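Local coordinates for protein Alpha/beta hydrolase (Novosphingobium aromaticivorans, PDB 3BWX) that is probably a hydrolase of the alpha/beta-hydrolase fold, bound to calcium in this crystal, whose substrate is not established, at residues 109-114 with 123-128; 224-229 with 253-258; 261-264 with 270-273. The protein carries 1 engineered substitution. All coordinates share one frame; numbering follows the deposited sequence.

How the contacts relate
Contacts 1 and 2 form one neighbourhood on the main sheet, with centres about 10 Å apart. A probable hydrogen bond from Ala125 N to Pro229 O (2.9 Å) ties the strand of contact 1 to the end of the turn in contact 2, and Leu225, from the helix leading into that turn, packs on contact 1. Contact 3 is about 20 Å from either, measured between centres, though its nearest atoms come within about 7 Å of contact 1 without touching. It follows contact 2 in the chain, where strand 255-260 gives way to the loop before helix 272-282. The calcium site at Pro205 and Ala208 lies away from all three; the side chain of Thr111 in contact 1 touches the probable nucleophile elbow.

Contact 1 (109-114 with 123-128); sequences LLTMLL and AAAVLN
Met112, a selenomethionine, and Leu127 make the tightest meeting between helix 106-117 and strand 122-128. Met112 CE rests against both branches of Leu127, 3.7 Å from its CD1 and 3.9 Å from its CD2, and the two side chains cross at about a right angle. The bend at the last torsion of Met112 (chi3 -126°) brings CE round to the strand, although its CB does not start out that way. Next to Met112 on the helix, Thr111 points toward the strand and meets it two residues before Leu127, at Ala125. Its OG1 sits beside the backbone N (chi1 -66°), which leaves CG2 anti to that N. Thr111 CG2 reaches to 4.2 Å from Ala125 CB, while Thr111 CB stands 4.3 Å from Leu127 CD2. These are the second and third elements of a right-handed beta-alpha-beta crossover, strand 99-104, helix 106-117 and strand 122-128, the unit of the alpha/beta-hydrolase fold that carries the probable nucleophile elbow. Within the segments the helix and strand axes approach to 9.1 Å and run roughly antiparallel, at 148°. Gly107 belongs to that elbow with Gly103 and Ser105, and Thr111 OG1 hydrogen-bonds back to Gly107 O in the preceding turn of the helix while the methyl meets Ala125. Leu225 of helix 219-225 touches Met112, Ala125 and Leu127, adding to the buried apolar layer. In the sheet, Ala125 bonds to Pro229 and Leu231 on one flank, and Ala124 and Val126 to Ala101 of strand 99-104 on the other.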
loop_
_atom_site.group_PDB
_atom_site.type_symbol
_atom_site.label_atom_id
_atom_site.label_comp_id
_atom_site.label_asym_id
_atom_site.label_seq_id
_atom_site.Cartn_x
_atom_site.Cartn_y
_atom_site.Cartn_z
ATOM N N LEU A 109 1.503 6.123 5.017
ATOM C CA LEU A 109 2.008 7.485 5.106
ATOM C C LEU A 109 1.179 8.450 4.238
ATOM O O LEU A 109 0.804 9.546 4.644
ATOM C CB LEU A 109 3.491 7.572 4.726
ATOM C CG LEU A 109 4.086 8.969 4.501
ATOM N N LEU A 110 0.877 8.045 3.019
ATOM C CA LEU A 110 0.074 8.886 2.111
ATOM C C LEU A 110 -1.335 9.091 2.667
ATOM O O LEU A 110 -1.969 10.143 2.504
ATOM C CB LEU A 110 0.026 8.223 0.738
ATOM C CG LEU A 110 1.384 8.322 0.004
ATOM C CD1 LEU A 110 1.409 7.573 -1.348
ATOM C CD2 LEU A 110 1.840 9.770 -0.192
ATOM N N THR A 111 -1.853 8.063 3.336
ATOM C CA THR A 111 -3.154 8.173 3.982
ATOM C C THR A 111 -3.136 9.252 5.098
ATOM O O THR A 111 -4.017 10.088 5.186
ATOM C CB THR A 111 -3.578 6.821 4.589
ATOM O OG1 THR A 111 -3.802 5.873 3.545
ATOM C CG2 THR A 111 -4.887 6.964 5.415
HETATM N N MSE A 112 -2.071 9.279 5.885
HETATM C CA MSE A 112 -1.929 10.354 6.884
HETATM C C MSE A 112 -1.823 11.743 6.263
HETATM O O MSE A 112 -2.481 12.690 6.698
HETATM C CB MSE A 112 -0.742 10.058 7.802
HETATM C CG MSE A 112 -0.912 8.838 8.661
HETATM SE SE MSE A 112 0.669 8.495 9.833
HETATM C CE MSE A 112 1.072 6.677 9.380
ATOM N N LEU A 113 -1.098 11.830 5.140
ATOM C CA LEU A 113 -0.895 13.072 4.435
ATOM C C LEU A 113 -2.217 13.564 3.804
ATOM O O LEU A 113 -2.565 14.752 3.876
ATOM C CB LEU A 113 0.232 12.887 3.415
ATOM C CG LEU A 113 1.610 12.840 4.085
ATOM C CD1 LEU A 113 2.601 12.315 3.051
ATOM C CD2 LEU A 113 2.010 14.240 4.685
ATOM N N LEU A 114 -2.993 12.641 3.239
ATOM C CA LEU A 114 -4.320 12.999 2.703
ATOM C C LEU A 114 -5.232 13.469 3.837
ATOM O O LEU A 114 -5.962 14.461 3.662
ATOM C CB LEU A 114 -4.981 11.823 2.015
ATOM C CG LEU A 114 -4.412 11.457 0.672
ATOM C CD1 LEU A 114 -4.926 10.072 0.228
ATOM C CD2 LEU A 114 -4.696 12.516 -0.386
ATOM N N ALA A 123 -13.688 8.973 5.904
ATOM C CA ALA A 123 -14.808 8.302 6.570
ATOM C C ALA A 123 -14.318 7.322 7.633
ATOM O O ALA A 123 -14.912 7.214 8.690
ATOM C CB ALA A 123 -15.700 7.611 5.522
ATOM N N ALA A 124 -13.253 6.622 7.301
ATOM C CA ALA A 124 -12.558 5.694 8.187
ATOM C C ALA A 124 -11.253 5.321 7.508
ATOM O O ALA A 124 -11.086 5.560 6.281
ATOM C CB ALA A 124 -13.437 4.459 8.473
ATOM N N ALA A 125 -10.325 4.704 8.243
ATOM C CA ALA A 125 -9.044 4.364 7.677
ATOM C C ALA A 125 -8.451 3.108 8.340
ATOM O O ALA A 125 -8.744 2.748 9.478
ATOM C CB ALA A 125 -8.055 5.518 7.757
ATOM N N VAL A 126 -7.561 2.494 7.580
ATOM C CA VAL A 126 -6.771 1.370 7.991
ATOM C C VAL A 126 -5.333 1.678 7.674
ATOM O O VAL A 126 -5.044 1.997 6.531
ATOM C CB VAL A 126 -7.187 0.088 7.226
ATOM C CG1 VAL A 126 -6.272 -1.119 7.657
ATOM C CG2 VAL A 126 -8.670 -0.241 7.421
ATOM N N LEU A 127 -4.448 1.591 8.664
ATOM C CA LEU A 127 -2.999 1.717 8.476
ATOM C C LEU A 127 -2.451 0.308 8.598
ATOM O O LEU A 127 -2.585 -0.334 9.646
ATOM C CB LEU A 127 -2.329 2.634 9.501
ATOM C CG LEU A 127 -2.575 4.145 9.419
ATOM C CD1 LEU A 127 -1.909 4.840 10.626
ATOM C CD2 LEU A 127 -2.047 4.710 8.070
ATOM N N ASN A 128 -1.863 -0.181 7.535
ATOM C CA ASN A 128 -1.330 -1.537 7.526
ATOM C C ASN A 128 0.175 -1.509 7.683
ATOM O O ASN A 128 0.941 -1.223 6.752
ATOM C CB ASN A 128 -1.725 -2.266 6.286
ATOM C CG ASN A 128 -1.198 -3.674 6.241
ATOM O OD1 ASN A 128 -0.998 -4.323 7.276
ATOM N ND2 ASN A 128 -1.021 -4.177 5.041
#

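Contact 2 (224-229 with 253-258)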
loop_
_atom_site.group_PDB
_atom_site.type_symbol
_atom_site.label_atom_id
_atom_site.label_comp_id
_atom_site.label_asym_id
_atom_site.label_seq_id
_atom_site.Cartn_x
_atom_site.Cartn_y
_atom_site.Cartn_z
ATOM N N ALA A 224 -3.965 13.454 13.649
ATOM C CA ALA A 224 -5.062 14.001 12.887
ATOM C C ALA A 224 -5.889 12.875 12.262
ATOM O O ALA A 224 -7.114 12.904 12.295
ATOM C CB ALA A 224 -4.569 14.984 11.820
ATOM N N LEU A 225 -5.207 11.884 11.695
ATOM C CA LEU A 225 -5.905 10.693 11.197
ATOM C C LEU A 225 -6.719 9.966 12.276
ATOM O O LEU A 225 -7.847 9.518 12.025
ATOM C CB LEU A 225 -4.926 9.703 10.524
ATOM C CG LEU A 225 -5.501 8.447 9.853
ATOM C CD1 LEU A 225 -6.505 8.766 8.716
ATOM C CD2 LEU A 225 -4.382 7.592 9.309
ATOM N N ALA A 226 -6.128 9.821 13.461
ATOM C CA ALA A 226 -6.763 9.142 14.573
ATOM C C ALA A 226 -7.957 9.847 15.174
ATOM O O ALA A 226 -8.622 9.275 16.047
ATOM C CB ALA A 226 -5.729 8.885 15.657
ATOM N N THR A 227 -8.234 11.088 14.766
ATOM C CA THR A 227 -9.537 11.679 15.065
ATOM C C THR A 227 -10.733 11.063 14.305
ATOM O O THR A 227 -11.900 11.390 14.603
ATOM C CB THR A 227 -9.562 13.235 14.846
ATOM O OG1 THR A 227 -9.495 13.526 13.441
ATOM C CG2 THR A 227 -8.413 13.935 15.591
ATOM N N ARG A 228 -10.449 10.202 13.314
ATOM C CA ARG A 228 -11.442 9.544 12.500
ATOM C C ARG A 228 -11.365 8.064 12.884
ATOM O O ARG A 228 -10.326 7.646 13.418
ATOM C CB ARG A 228 -11.113 9.745 11.022
ATOM C CG ARG A 228 -10.834 11.238 10.660
ATOM C CD ARG A 228 -12.040 12.148 10.914
ATOM N NE ARG A 228 -13.139 11.572 10.183
ATOM C CZ ARG A 228 -14.320 11.240 10.672
ATOM N NH1 ARG A 228 -14.665 11.557 11.916
ATOM N NH2 ARG A 228 -15.179 10.605 9.895
ATOM N N PRO A 229 -12.420 7.275 12.594
ATOM C CA PRO A 229 -12.365 5.820 12.890
ATOM C C PRO A 229 -11.163 5.158 12.253
ATOM O O PRO A 229 -10.919 5.323 11.035
ATOM C CB PRO A 229 -13.668 5.287 12.313
ATOM C CG PRO A 229 -14.587 6.495 12.293
ATOM C CD PRO A 229 -13.723 7.690 12.058
ATOM N N PRO A 253 -8.123 7.424 21.522
ATOM C CA PRO A 253 -9.517 6.991 21.537
ATOM C C PRO A 253 -10.068 6.515 20.190
ATOM O O PRO A 253 -9.881 7.164 19.148
ATOM C CB PRO A 253 -10.293 8.241 22.014
ATOM C CG PRO A 253 -9.282 9.245 22.385
ATOM C CD PRO A 253 -7.922 8.781 22.072
ATOM N N GLY A 254 -10.760 5.373 20.219
ATOM C CA GLY A 254 -11.316 4.797 19.010
ATOM C C GLY A 254 -10.370 4.017 18.125
ATOM O O GLY A 254 -10.814 3.402 17.171
ATOM N N VAL A 255 -9.067 4.051 18.380
ATOM C CA VAL A 255 -8.140 3.364 17.520
ATOM C C VAL A 255 -8.097 1.903 17.945
ATOM O O VAL A 255 -7.877 1.609 19.116
ATOM C CB VAL A 255 -6.730 3.992 17.553
ATOM C CG1 VAL A 255 -5.750 3.219 16.647
ATOM C CG2 VAL A 255 -6.776 5.447 17.190
ATOM N N GLU A 256 -8.389 1.012 17.006
ATOM C CA GLU A 256 -8.253 -0.413 17.266
ATOM C C GLU A 256 -6.936 -0.923 16.681
ATOM O O GLU A 256 -6.631 -0.565 15.517
ATOM C CB GLU A 256 -9.430 -1.195 16.678
ATOM C CG GLU A 256 -9.285 -2.689 16.842
ATOM C CD GLU A 256 -10.614 -3.442 16.706
ATOM O OE1 GLU A 256 -11.416 -3.398 17.649
ATOM O OE2 GLU A 256 -10.847 -4.091 15.669
ATOM N N LEU A 257 -6.171 -1.690 17.468
ATOM C CA LEU A 257 -4.945 -2.344 16.994
ATOM C C LEU A 257 -5.197 -3.835 16.895
ATOM O O LEU A 257 -5.687 -4.461 17.889
ATOM C CB LEU A 257 -3.811 -2.112 18.009
ATOM C CG LEU A 257 -2.481 -2.805 17.746
ATOM C CD1 LEU A 257 -1.805 -2.445 16.408
ATOM C CD2 LEU A 257 -1.536 -2.503 18.963
ATOM N N VAL A 258 -4.817 -4.414 15.762
ATOM C CA VAL A 258 -4.813 -5.880 15.551
ATOM C C VAL A 258 -3.420 -6.323 15.172
ATOM O O VAL A 258 -2.843 -5.817 14.208
ATOM C CB VAL A 258 -5.869 -6.286 14.508
ATOM C CG1 VAL A 258 -5.728 -7.784 14.159
ATOM C CG2 VAL A 258 -7.279 -5.874 14.980
HETATM O O HOH W 1 -8.763 9.508 18.546
#
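Ala226 and Val255 carry most of this contact, methyl against methyl: Ala226 CB lies 3.9 Å from Val255 CG2. The valine turns CG1 anti to its own backbone N (chi1 179°), which puts CG2 beside that N and on the alanine. A water joins the backbones next to this apolar touch. The carbonyl oxygens of Ala226 and Pro253 are 4.0 Å apart, and the water donates to both, at 2.5 Å from Ala226 O and 2.7 Å from Pro253 O, so two acceptors that could not bond directly share one donor. Gly254, which adds a little backbone surface, adopts a positive phi of 80° between Pro253 and the strand, a conformation in which a CB would press on the preceding carbonyl oxygen. Ala226 owes its position to a type I beta turn from Leu225 to Arg228, closed by Arg228 N to Leu225 O. Just before it, Ala224 O accepts from both Thr227 N and Thr227 OG1; the hydroxyl bond, 2.7 Å long, lies in the carbonyl plane. Beyond the turn, Pro229 CD sits over the centre of the Arg228 guanidinium, whose NE bonds to Ile122 O. The contact thus joins the exit of helix 219-225 to the entry of the edge strand 255-260; strand 230-235 pairs with this edge strand, and Val255 rests on Val232 of the former, while Leu225 turns to strand 122-128 and helix 106-117.

Contact 3 (261-264 with 270-273). With EDO (1,2-ethanediol), chain F; EDO (1,2-ethanediol), chain H.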
loop_
_atom_site.group_PDB
_atom_site.type_symbol
_atom_site.label_atom_id
_atom_site.label_comp_id
_atom_site.label_asym_id
_atom_site.label_seq_id
_atom_site.Cartn_x
_atom_site.Cartn_y
_atom_site.Cartn_z
ATOM N N PRO A 261 -0.407 -12.726 14.104
ATOM C CA PRO A 261 0.674 -13.628 14.586
ATOM C C PRO A 261 1.626 -14.148 13.516
ATOM O O PRO A 261 1.195 -14.454 12.387
ATOM C CB PRO A 261 -0.102 -14.803 15.201
ATOM C CG PRO A 261 -1.457 -14.241 15.497
ATOM C CD PRO A 261 -1.748 -13.226 14.422
ATOM N N ARG A 262 2.910 -14.222 13.869
ATOM C CA ARG A 262 3.940 -14.905 13.073
ATOM C C ARG A 262 4.186 -14.304 11.683
ATOM O O ARG A 262 4.678 -14.993 10.792
ATOM C CB ARG A 262 3.618 -16.400 12.933
ATOM C CG ARG A 262 3.409 -17.040 14.291
ATOM C CD ARG A 262 3.821 -18.504 14.428
ATOM N NE ARG A 262 4.564 -19.137 13.331
ATOM C CZ ARG A 262 5.871 -19.424 13.365
ATOM N NH1 ARG A 262 6.610 -19.139 14.425
ATOM N NH2 ARG A 262 6.447 -20.021 12.336
ATOM N N ILE A 263 3.844 -13.042 11.486
ATOM C CA ILE A 263 4.185 -12.406 10.245
ATOM C C ILE A 263 4.744 -11.027 10.528
ATOM O O ILE A 263 4.472 -10.425 11.564
ATOM C CB ILE A 263 3.009 -12.341 9.217
ATOM C CG1 ILE A 263 1.920 -11.396 9.655
ATOM C CG2 ILE A 263 2.394 -13.713 8.872
ATOM C CD1 ILE A 263 0.800 -11.274 8.600
ATOM N N GLY A 264 5.509 -10.534 9.564
ATOM C CA GLY A 264 6.243 -9.297 9.725
ATOM C C GLY A 264 5.651 -8.209 8.868
ATOM O O GLY A 264 4.416 -8.112 8.741
ATOM N N ASP A 270 -5.064 -10.599 3.408
ATOM C CA ASP A 270 -5.801 -11.852 3.099
ATOM C C ASP A 270 -5.919 -12.816 4.296
ATOM O O ASP A 270 -6.603 -13.835 4.220
ATOM C CB ASP A 270 -5.185 -12.588 1.914
ATOM C CG ASP A 270 -5.103 -11.744 0.656
ATOM O OD1 ASP A 270 -5.900 -10.786 0.436
ATOM O OD2 ASP A 270 -4.201 -12.057 -0.120
ATOM N N GLU A 271 -5.211 -12.511 5.379
ATOM C CA GLU A 271 -5.378 -13.253 6.629
ATOM C C GLU A 271 -6.803 -13.121 7.176
ATOM O O GLU A 271 -7.372 -12.018 7.158
ATOM C CB GLU A 271 -4.436 -12.722 7.723
ATOM C CG GLU A 271 -2.953 -12.661 7.359
ATOM C CD GLU A 271 -2.511 -11.460 6.533
ATOM O OE1 GLU A 271 -3.240 -10.447 6.434
ATOM O OE2 GLU A 271 -1.367 -11.558 6.014
ATOM N N PRO A 272 -7.391 -14.229 7.645
ATOM C CA PRO A 272 -8.736 -14.097 8.203
ATOM C C PRO A 272 -8.915 -13.000 9.245
ATOM O O PRO A 272 -9.929 -12.265 9.231
ATOM C CB PRO A 272 -8.993 -15.456 8.831
ATOM C CG PRO A 272 -8.173 -16.389 7.957
ATOM C CD PRO A 272 -6.925 -15.628 7.671
ATOM N N GLU A 273 -7.936 -12.883 10.135
ATOM C CA GLU A 273 -8.008 -11.860 11.168
ATOM C C GLU A 273 -7.970 -10.426 10.555
ATOM O O GLU A 273 -8.581 -9.504 11.109
ATOM C CB GLU A 273 -6.914 -12.065 12.193
ATOM C CG GLU A 273 -7.196 -13.283 13.070
ATOM C CD GLU A 273 -5.990 -13.916 13.737
ATOM O OE1 GLU A 273 -4.840 -13.421 13.601
ATOM O OE2 GLU A 273 -6.214 -14.931 14.421
HETATM C C1 EDO F . -1.807 -15.411 3.902
HETATM O O1 EDO F . -1.876 -14.028 3.539
HETATM C C2 EDO F . -3.084 -15.799 4.585
HETATM O O2 EDO F . -4.026 -16.014 3.533
HETATM C C1 EDO H . -1.031 -13.701 -0.088
HETATM O O1 EDO H . -2.437 -13.972 -0.295
HETATM C C2 EDO H . -0.196 -14.985 -0.121
HETATM O O2 EDO H . -0.592 -15.787 1.002
#
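Carboxylate oxygens of Glu271 and Glu273 press on aliphatic carbons of Ile263 and Pro261, an unusual pairing of charged and apolar groups. Glu273 OE1 comes within 3.2 Å of Pro261 CD, the ring carbon next to N, the glutamate slanting across with its chain extended beyond CG. Deeper in, Glu271 OE2 lies 3.4 Å from Ile263 CD1, the two side chains advancing from opposite directions. In Ile263, CG1 is flanked by both backbone arms (chi1 69°), with CD1 leading toward the carboxylate, and Glu271 folds back at chi2 (81°) to meet it. Polar partners lie outside this pair: OE2 accepts from Thr268 N, and OE1 bonds to Ser274 OG, with a weak further bond from Leu269 N. Glu271 is the N-cap of helix 272-282, followed by Pro272 in the first turn. In the alpha/beta-hydrolase fold the loop between the last strand and the C-terminal helix usually carries the catalytic histidine, and this contact joins the two ends of that loop. The glutamate's grip on both Thr268 and Ser274 therefore ties the loop to the helix start. With an alanine here instead of Glu271, Thr268 N and Ser274 OG would probably lose these partners and a gap open beside Ile263 CD1. Asp270 lies next to two 1,2-ethanediols, likely carried over from the crystallisation solution: that of chain H donates from O1 to Asp270 OD2 (2.6 Å), an oxygen also salt-bridged to Arg184, and that of chain F makes a weak bond from O2 to Asp270 O (3.4 Å).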